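Local coordinates for phosphate-specific transport system accessory protein PhoU homolog (Pseudomonas aeruginosa, PDB 4Q25), which probably takes part in regulating phosphate uptake, as a homodimeric, all-helical member of the PhoU family and a negative regulator of the Pho regulon, at residues A[87-92]-A[216-221]; A[131-136]-A[164-169]. All coordinates share one frame; numbering follows the deposited sequence.

Contact 1 (A[87-92]-A[216-221]); sequences LRLIIS and IYLVRG
Arg88 and Leu218 illustrate how an arginine can close the C-terminal end of a neighbouring helix in an antiparallel helical bundle, here where helix 188-220 ends beside the start of helix 84-120, their local axes 9.0 Å apart at 173°. Among the polar contacts, the guanidinium grips one carbonyl side-on: Arg88 NE lies 2.9 Å and Arg88 NH2 2.8 Å from Leu218 O, which sits in the guanidinium plane. Both nitrogens come from the same face of the carbonyl plane, NE well above it. The chain reaches there by bending at chi3 (-52°), which places NE. A positive group at this C-terminus would probably be favoured by the helix dipole. Next is a CH-pi contact: Arg88 CD rests over a face of the Tyr217 ring, 4.1 Å from its centroid, with guanidinium and ring 89° apart. Apolar packing is slighter; Leu89 CD1 meets Leu218 CD1 at 3.8 Å, and Ile91 crosses the tyrosine near its hydroxyl. Val74 of the second subunit also packs on Ile91 and Tyr217, so this corner borders the dimer interface. Gly221, leaving the helix with positive phi, lays its CA over one guanidinium face, 3.4 Å from Arg88 NE.

Contact 2 (A[131-136]-A[164-169]); sequences RHIGSQ and KTVDRE
Glu169 faces both His132 and Gln136 across an antiparallel pair of bundle helices, an example of one carboxylate met by a histidine and a glutamine one turn apart. The polar cluster is the close part of the contact. His132 NE2 donates to Glu169 OE2 at 2.7 Å, a His-carboxylate hydrogen bond that is bent (137° at the hydrogen) and meets the oxygen from above the carboxylate plane. Gln136 comes tip to tip with the same group, its amide 28° from the carboxylate plane, but the bond from Gln136 NE2 to the other oxygen, Glu169 OE1, is doubtful, being modelled too short for its details to be trusted. Gln136 OE1 also hydrogen-bonds Tyr162 OH. The exposed imidazole marks the solvent side. Apolar packing is looser: Ile133 CG2 and Val166 CG1 stand 4.4 Å apart, in keeping with local axes separated by 10.6 Å. Ile133 slides past Glu169 in the opposite sense, its CD1 4.0 Å from Glu169 CB. Within the bundle, Val166 also rests on Val137 and Met140, adding to the pairing of consecutive helices 127-149 and 153-183, while Ile133 makes the link to the last helix, 188-220, by packing on Leu198 and Leu201.

Together the contacts show how an all-helical protein can tie sequence-distant and sequence-near helices by the same antiparallel packing. Contact 1 joins 87-92 on helix 84-120 to 216-221 on helix 188-220, 124 residues apart at their closest ends, whereas contact 2 joins the successive helices 127-149 and 153-183 and is nested inside the loop that contact 1 closes. Their centres lie 27 Å apart and their nearest atoms about 13 Å, so they do not touch. Helix 188-220 connects them, since it carries one side of contact 1 and also packs on Ile133 of contact 2. Segment 87-92 lies within the first PhoU domain, near the second subunit, and both segments of contact 2 within the second.

Contact 1 (A[87-92]-A[216-221])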
ATOM      1  N   LEU A  87       4.158  20.272 -15.373  1.00 64.41           N
ATOM      2  CA  LEU A  87       4.670  19.778 -14.154  1.00 63.02           C
ATOM      3  C   LEU A  87       3.584  18.965 -13.504  1.00 61.31           C
ATOM      4  O   LEU A  87       3.828  17.933 -12.971  1.00 59.74           O
ATOM      5  CB  LEU A  87       5.126  20.910 -13.271  1.00 58.89           C
ATOM      6  CG  LEU A  87       5.569  20.406 -11.927  1.00 61.46           C
ATOM      7  CD1 LEU A  87       6.913  19.734 -12.062  1.00 61.06           C
ATOM      8  CD2 LEU A  87       5.616  21.535 -10.941  1.00 63.80           C
ATOM      9  N   ARG A  88       2.361  19.421 -13.579  1.00 60.33           N
ATOM     10  CA  ARG A  88       1.300  18.675 -12.960  1.00 64.85           C
ATOM     11  C   ARG A  88       1.210  17.283 -13.591  1.00 62.13           C
ATOM     12  O   ARG A  88       0.950  16.316 -12.933  1.00 60.58           O
ATOM     13  CB  ARG A  88      -0.007  19.441 -13.061  1.00 68.24           C
ATOM     14  CG  ARG A  88      -0.037  20.711 -12.241  1.00 64.77           C
ATOM     15  CD  ARG A  88      -1.436  21.098 -11.833  1.00 64.31           C
ATOM     16  NE  ARG A  88      -2.339  21.155 -12.960  1.00 63.24           N
ATOM     17  CZ  ARG A  88      -2.438  22.191 -13.757  1.00 64.49           C
ATOM     18  NH1 ARG A  88      -1.671  23.230 -13.556  1.00 73.16           N
ATOM     19  NH2 ARG A  88      -3.270  22.180 -14.765  1.00 65.75           N
ATOM     20  N   LEU A  89       1.440  17.202 -14.879  1.00 53.96           N
ATOM     21  CA  LEU A  89       1.345  15.936 -15.600  1.00 57.83           C
ATOM     22  C   LEU A  89       2.428  14.927 -15.210  1.00 57.74           C
ATOM     23  O   LEU A  89       2.124  13.775 -14.943  1.00 58.36           O
ATOM     24  CB  LEU A  89       1.380  16.156 -17.110  1.00 55.50           C
ATOM     25  CG  LEU A  89       1.297  14.895 -17.981  1.00 61.02           C
ATOM     26  CD1 LEU A  89      -0.083  14.240 -17.921  1.00 62.50           C
ATOM     27  CD2 LEU A  89       1.651  15.233 -19.412  1.00 59.83           C
ATOM     28  N   ILE A  90       3.684  15.353 -15.222  1.00 58.16           N
ATOM     29  CA  ILE A  90       4.794  14.521 -14.760  1.00 53.16           C
ATOM     30  C   ILE A  90       4.559  14.048 -13.320  1.00 54.62           C
ATOM     31  O   ILE A  90       4.794  12.892 -12.984  1.00 51.22           O
ATOM     32  CB  ILE A  90       6.119  15.293 -14.782  1.00 53.80           C
ATOM     33  CG1 ILE A  90       6.478  15.715 -16.203  1.00 53.05           C
ATOM     34  CG2 ILE A  90       7.253  14.468 -14.171  1.00 51.73           C
ATOM     35  CD1 ILE A  90       6.833  14.560 -17.102  1.00 60.55           C
ATOM     36  N   ILE A  91       4.104  14.952 -12.468  1.00 51.89           N
ATOM     37  CA  ILE A  91       3.832  14.604 -11.090  1.00 52.77           C
ATOM     38  C   ILE A  91       2.696  13.589 -10.979  1.00 52.75           C
ATOM     39  O   ILE A  91       2.750  12.709 -10.138  1.00 55.91           O
ATOM     40  CB  ILE A  91       3.523  15.858 -10.257  1.00 56.03           C
ATOM     41  CG1 ILE A  91       4.824  16.667 -10.075  1.00 63.27           C
ATOM     42  CG2 ILE A  91       2.909  15.499  -8.902  1.00 56.20           C
ATOM     43  CD1 ILE A  91       4.666  17.940  -9.260  1.00 63.42           C
ATOM     44  N   SER A  92       1.668  13.743 -11.799  1.00 52.91           N
ATOM     45  CA  SER A  92       0.544  12.825 -11.809  1.00 54.06           C
ATOM     46  C   SER A  92       0.996  11.473 -12.318  1.00 50.14           C
ATOM     47  O   SER A  92       0.504  10.446 -11.878  1.00 47.34           O
ATOM     48  CB  SER A  92      -0.588  13.357 -12.694  1.00 57.40           C
ATOM     49  OG  SER A  92      -1.261  14.393 -12.003  1.00 63.40           O
ATOM     50  N   ILE A 216      -7.787  14.830 -11.363  1.00 59.66           N
ATOM     51  CA  ILE A 216      -8.494  16.035 -10.979  1.00 61.61           C
ATOM     52  C   ILE A 216      -7.479  17.162 -10.802  1.00 66.40           C
ATOM     53  O   ILE A 216      -7.598  18.232 -11.417  1.00 65.68           O
ATOM     54  CB  ILE A 216      -9.298  15.800  -9.686  1.00 55.50           C
ATOM     55  CG1 ILE A 216     -10.563  15.001 -10.016  1.00 55.18           C
ATOM     56  CG2 ILE A 216      -9.667  17.115  -9.033  1.00 58.55           C
ATOM     57  CD1 ILE A 216     -11.289  14.453  -8.810  1.00 53.33           C
ATOM     58  N   TYR A 217      -6.484  16.903  -9.958  1.00 62.60           N
ATOM     59  CA  TYR A 217      -5.401  17.843  -9.691  1.00 61.54           C
ATOM     60  C   TYR A 217      -4.744  18.274 -10.988  1.00 57.09           C
ATOM     61  O   TYR A 217      -4.526  19.448 -11.204  1.00 64.11           O
ATOM     62  CB  TYR A 217      -4.385  17.220  -8.705  1.00 61.70           C
ATOM     63  CG  TYR A 217      -2.976  17.747  -8.796  1.00 64.48           C
ATOM     64  CD1 TYR A 217      -2.575  18.866  -8.067  1.00 67.26           C
ATOM     65  CD2 TYR A 217      -2.037  17.120  -9.610  1.00 62.40           C
ATOM     66  CE1 TYR A 217      -1.276  19.344  -8.152  1.00 67.91           C
ATOM     67  CE2 TYR A 217      -0.738  17.589  -9.703  1.00 62.19           C
ATOM     68  CZ  TYR A 217      -0.360  18.694  -8.975  1.00 67.92           C
ATOM     69  OH  TYR A 217       0.930  19.155  -9.087  1.00 69.77           O
ATOM     70  N   LEU A 218      -4.456  17.317 -11.850  1.00 54.65           N
ATOM     71  CA  LEU A 218      -3.917  17.584 -13.172  1.00 58.04           C
ATOM     72  C   LEU A 218      -4.787  18.579 -13.943  1.00 67.28           C
ATOM     73  O   LEU A 218      -4.270  19.564 -14.496  1.00 66.17           O
ATOM     74  CB  LEU A 218      -3.810  16.277 -13.958  1.00 57.55           C
ATOM     75  CG  LEU A 218      -3.023  16.166 -15.264  1.00 59.77           C
ATOM     76  CD1 LEU A 218      -3.165  14.754 -15.812  1.00 58.82           C
ATOM     77  CD2 LEU A 218      -3.471  17.152 -16.330  1.00 63.69           C
ATOM     78  N   VAL A 219      -6.099  18.329 -13.984  1.00 68.08           N
ATOM     79  CA  VAL A 219      -6.990  19.106 -14.842  1.00 68.74           C
ATOM     80  C   VAL A 219      -7.401  20.414 -14.168  1.00 70.93           C
ATOM     81  O   VAL A 219      -7.062  21.475 -14.661  1.00 62.92           O
ATOM     82  CB  VAL A 219      -8.210  18.278 -15.308  1.00 66.12           C
ATOM     83  CG1 VAL A 219      -9.256  19.156 -15.989  1.00 67.01           C
ATOM     84  CG2 VAL A 219      -7.763  17.179 -16.266  1.00 64.99           C
ATOM     85  N   ARG A 220      -8.103  20.331 -13.035  1.00 76.82           N
ATOM     86  CA  ARG A 220      -8.549  21.523 -12.300  1.00 71.24           C
ATOM     87  C   ARG A 220      -7.383  22.391 -11.839  1.00 74.81           C
ATOM     88  O   ARG A 220      -7.562  23.564 -11.516  1.00 78.78           O
ATOM     89  CB  ARG A 220      -9.408  21.152 -11.087  1.00 74.87           C
ATOM     90  CG  ARG A 220     -10.919  21.250 -11.302  1.00 81.10           C
ATOM     91  CD  ARG A 220     -11.653  21.474  -9.972  1.00 90.23           C
ATOM     92  NE  ARG A 220     -13.121  21.480 -10.098  1.00 95.24           N
ATOM     93  CZ  ARG A 220     -13.977  21.711  -9.097  1.00 93.32           C
ATOM     94  NH1 ARG A 220     -13.537  21.974  -7.866  1.00 95.49           N
ATOM     95  NH2 ARG A 220     -15.286  21.685  -9.329  1.00 91.03           N
ATOM     96  N   GLY A 221      -6.188  21.821 -11.801  1.00 76.93           N
ATOM     97  CA  GLY A 221      -5.022  22.547 -11.336  1.00 78.64           C
ATOM     98  C   GLY A 221      -4.802  22.317  -9.853  1.00 83.53           C
ATOM     99  O   GLY A 221      -3.684  22.482  -9.358  1.00 92.56           O
TER

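Contact 2 (A[131-136]-A[164-169])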
ATOM      1  N   ARG A 131     -16.598 -11.706  -7.017  1.00 30.24           N
ATOM      2  CA  ARG A 131     -16.838 -11.381  -8.421  1.00 30.75           C
ATOM      3  C   ARG A 131     -17.443  -9.993  -8.581  1.00 31.71           C
ATOM      4  O   ARG A 131     -17.054  -9.250  -9.447  1.00 31.63           O
ATOM      5  CB  ARG A 131     -17.743 -12.430  -9.068  1.00 33.24           C
ATOM      6  CG  ARG A 131     -18.297 -12.072 -10.445  1.00 32.06           C
ATOM      7  CD  ARG A 131     -17.209 -11.940 -11.478  1.00 31.91           C
ATOM      8  NE  ARG A 131     -16.759 -13.251 -11.935  1.00 31.66           N
ATOM      9  CZ  ARG A 131     -15.614 -13.514 -12.552  1.00 31.99           C
ATOM     10  NH1 ARG A 131     -14.729 -12.564 -12.798  1.00 33.84           N
ATOM     11  NH2 ARG A 131     -15.367 -14.753 -12.923  1.00 33.51           N
ATOM     12  N   HIS A 132     -18.387  -9.651  -7.727  1.00 34.67           N
ATOM     13  CA  HIS A 132     -19.060  -8.371  -7.803  1.00 39.64           C
ATOM     14  C   HIS A 132     -18.148  -7.185  -7.505  1.00 38.62           C
ATOM     15  O   HIS A 132     -18.096  -6.218  -8.273  1.00 40.76           O
ATOM     16  CB  HIS A 132     -20.239  -8.363  -6.841  1.00 41.68           C
ATOM     17  CG  HIS A 132     -20.933  -7.049  -6.765  1.00 45.39           C
ATOM     18  ND1 HIS A 132     -21.342  -6.371  -7.893  1.00 52.69           N
ATOM     19  CD2 HIS A 132     -21.291  -6.282  -5.708  1.00 46.20           C
ATOM     20  CE1 HIS A 132     -21.922  -5.240  -7.534  1.00 50.19           C
ATOM     21  NE2 HIS A 132     -21.894  -5.155  -6.216  1.00 48.05           N
ATOM     22  N   ILE A 133     -17.443  -7.250  -6.385  1.00 35.79           N
ATOM     23  CA  ILE A 133     -16.494  -6.202  -6.008  1.00 34.23           C
ATOM     24  C   ILE A 133     -15.333  -6.138  -7.004  1.00 35.34           C
ATOM     25  O   ILE A 133     -14.901  -5.063  -7.432  1.00 33.64           O
ATOM     26  CB  ILE A 133     -16.033  -6.423  -4.559  1.00 35.55           C
ATOM     27  CG1 ILE A 133     -17.215  -6.183  -3.632  1.00 34.34           C
ATOM     28  CG2 ILE A 133     -14.866  -5.525  -4.211  1.00 37.60           C
ATOM     29  CD1 ILE A 133     -16.939  -6.348  -2.167  1.00 35.96           C
ATOM     30  N   GLY A 134     -14.872  -7.300  -7.443  1.00 34.51           N
ATOM     31  CA  GLY A 134     -13.771  -7.360  -8.392  1.00 34.49           C
ATOM     32  C   GLY A 134     -14.075  -6.715  -9.732  1.00 35.15           C
ATOM     33  O   GLY A 134     -13.201  -6.092 -10.366  1.00 32.26           O
ATOM     34  N   SER A 135     -15.303  -6.887 -10.205  1.00 35.89           N
ATOM     35  CA  SER A 135     -15.644  -6.372 -11.526  1.00 38.65           C
ATOM     36  C   SER A 135     -15.823  -4.864 -11.447  1.00 36.27           C
ATOM     37  O   SER A 135     -15.496  -4.143 -12.374  1.00 40.80           O
ATOM     38  CB  SER A 135     -16.892  -7.041 -12.096  1.00 40.71           C
ATOM     39  OG  SER A 135     -17.964  -6.834 -11.221  1.00 40.71           O
ATOM     40  N   GLN A 136     -16.323  -4.401 -10.319  1.00 34.55           N
ATOM     41  CA  GLN A 136     -16.479  -2.981 -10.089  1.00 37.40           C
ATOM     42  C   GLN A 136     -15.140  -2.264 -10.010  1.00 41.31           C
ATOM     43  O   GLN A 136     -14.903  -1.262 -10.670  1.00 39.24           O
ATOM     44  CB  GLN A 136     -17.224  -2.768  -8.803  1.00 38.27           C
ATOM     45  CG  GLN A 136     -18.724  -3.015  -8.923  1.00 39.37           C
ATOM     46  CD  GLN A 136     -19.405  -2.993  -7.576  1.00 45.27           C
ATOM     47  OE1 GLN A 136     -20.476  -2.436  -7.435  1.00 55.42           O
ATOM     48  NE2 GLN A 136     -18.777  -3.576  -6.576  1.00 42.93           N
ATOM     49  N   LYS A 164     -16.627   4.954  -2.381  1.00 51.28           N
ATOM     50  CA  LYS A 164     -17.440   4.892  -1.169  1.00 53.76           C
ATOM     51  C   LYS A 164     -18.319   3.657  -1.179  1.00 49.05           C
ATOM     52  O   LYS A 164     -18.451   2.961  -0.163  1.00 47.15           O
ATOM     53  CB  LYS A 164     -18.321   6.140  -1.027  1.00 55.17           C
ATOM     54  CG  LYS A 164     -17.623   7.280  -0.312  1.00 62.56           C
ATOM     55  CD  LYS A 164     -17.554   7.003   1.189  1.00 67.29           C
ATOM     56  CE  LYS A 164     -16.856   8.110   1.976  1.00 69.37           C
ATOM     57  NZ  LYS A 164     -17.522   9.434   1.823  1.00 68.28           N
ATOM     58  N   THR A 165     -18.925   3.379  -2.327  1.00 46.07           N
ATOM     59  CA  THR A 165     -19.904   2.303  -2.367  1.00 47.19           C
ATOM     60  C   THR A 165     -19.156   0.971  -2.352  1.00 47.25           C
ATOM     61  O   THR A 165     -19.642   0.003  -1.803  1.00 50.66           O
ATOM     62  CB  THR A 165     -20.923   2.406  -3.515  1.00 48.51           C
ATOM     63  OG1 THR A 165     -20.243   2.410  -4.764  1.00 59.82           O
ATOM     64  CG2 THR A 165     -21.798   3.637  -3.396  1.00 50.63           C
ATOM     65  N   VAL A 166     -17.939   0.943  -2.889  1.00 49.11           N
ATOM     66  CA  VAL A 166     -17.149  -0.270  -2.867  1.00 43.80           C
ATOM     67  C   VAL A 166     -16.720  -0.589  -1.434  1.00 46.01           C
ATOM     68  O   VAL A 166     -16.909  -1.719  -0.976  1.00 42.85           O
ATOM     69  CB  VAL A 166     -15.954  -0.203  -3.829  1.00 41.48           C
ATOM     70  CG1 VAL A 166     -14.885  -1.173  -3.404  1.00 38.96           C
ATOM     71  CG2 VAL A 166     -16.386  -0.510  -5.248  1.00 40.96           C
ATOM     72  N   ASP A 167     -16.166   0.389  -0.718  1.00 46.41           N
ATOM     73  CA  ASP A 167     -15.773   0.153   0.679  1.00 48.32           C
ATOM     74  C   ASP A 167     -16.988  -0.281   1.509  1.00 48.52           C
ATOM     75  O   ASP A 167     -16.866  -1.077   2.439  1.00 50.83           O
ATOM     76  CB  ASP A 167     -15.097   1.384   1.301  1.00 48.29           C
ATOM     77  CG  ASP A 167     -13.825   1.827   0.540  1.00 56.61           C
ATOM     78  OD1 ASP A 167     -13.213   1.016  -0.194  1.00 61.36           O
ATOM     79  OD2 ASP A 167     -13.420   3.010   0.658  1.00 60.91           O
ATOM     80  N   ARG A 168     -18.155   0.239   1.150  1.00 49.12           N
ATOM     81  CA  ARG A 168     -19.399  -0.107   1.820  1.00 51.84           C
ATOM     82  C   ARG A 168     -19.765  -1.573   1.575  1.00 48.50           C
ATOM     83  O   ARG A 168     -20.095  -2.309   2.509  1.00 48.76           O
ATOM     84  CB  ARG A 168     -20.542   0.792   1.328  1.00 55.37           C
ATOM     85  CG  ARG A 168     -21.706   0.845   2.286  1.00 59.04           C
ATOM     86  CD  ARG A 168     -22.998   1.334   1.632  1.00 64.10           C
ATOM     87  NE  ARG A 168     -24.156   0.981   2.463  1.00 63.64           N
ATOM     88  CZ  ARG A 168     -25.411   1.351   2.219  1.00 57.08           C
ATOM     89  NH1 ARG A 168     -25.705   2.092   1.160  1.00 59.16           N
ATOM     90  NH2 ARG A 168     -26.380   0.968   3.042  1.00 59.82           N
ATOM     91  N   GLU A 169     -19.721  -1.989   0.318  1.00 44.97           N
ATOM     92  CA  GLU A 169     -19.905  -3.391  -0.041  1.00 44.57           C
ATOM     93  C   GLU A 169     -18.909  -4.342   0.660  1.00 47.45           C
ATOM     94  O   GLU A 169     -19.263  -5.451   1.068  1.00 50.37           O
ATOM     95  CB  GLU A 169     -19.728  -3.547  -1.542  1.00 47.21           C
ATOM     96  CG  GLU A 169     -20.839  -2.940  -2.368  1.00 43.02           C
ATOM     97  CD  GLU A 169     -20.582  -3.082  -3.825  1.00 43.85           C
ATOM     98  OE1 GLU A 169     -19.400  -3.251  -4.240  1.00 47.07           O
ATOM     99  OE2 GLU A 169     -21.566  -3.041  -4.573  1.00 46.37           O
TER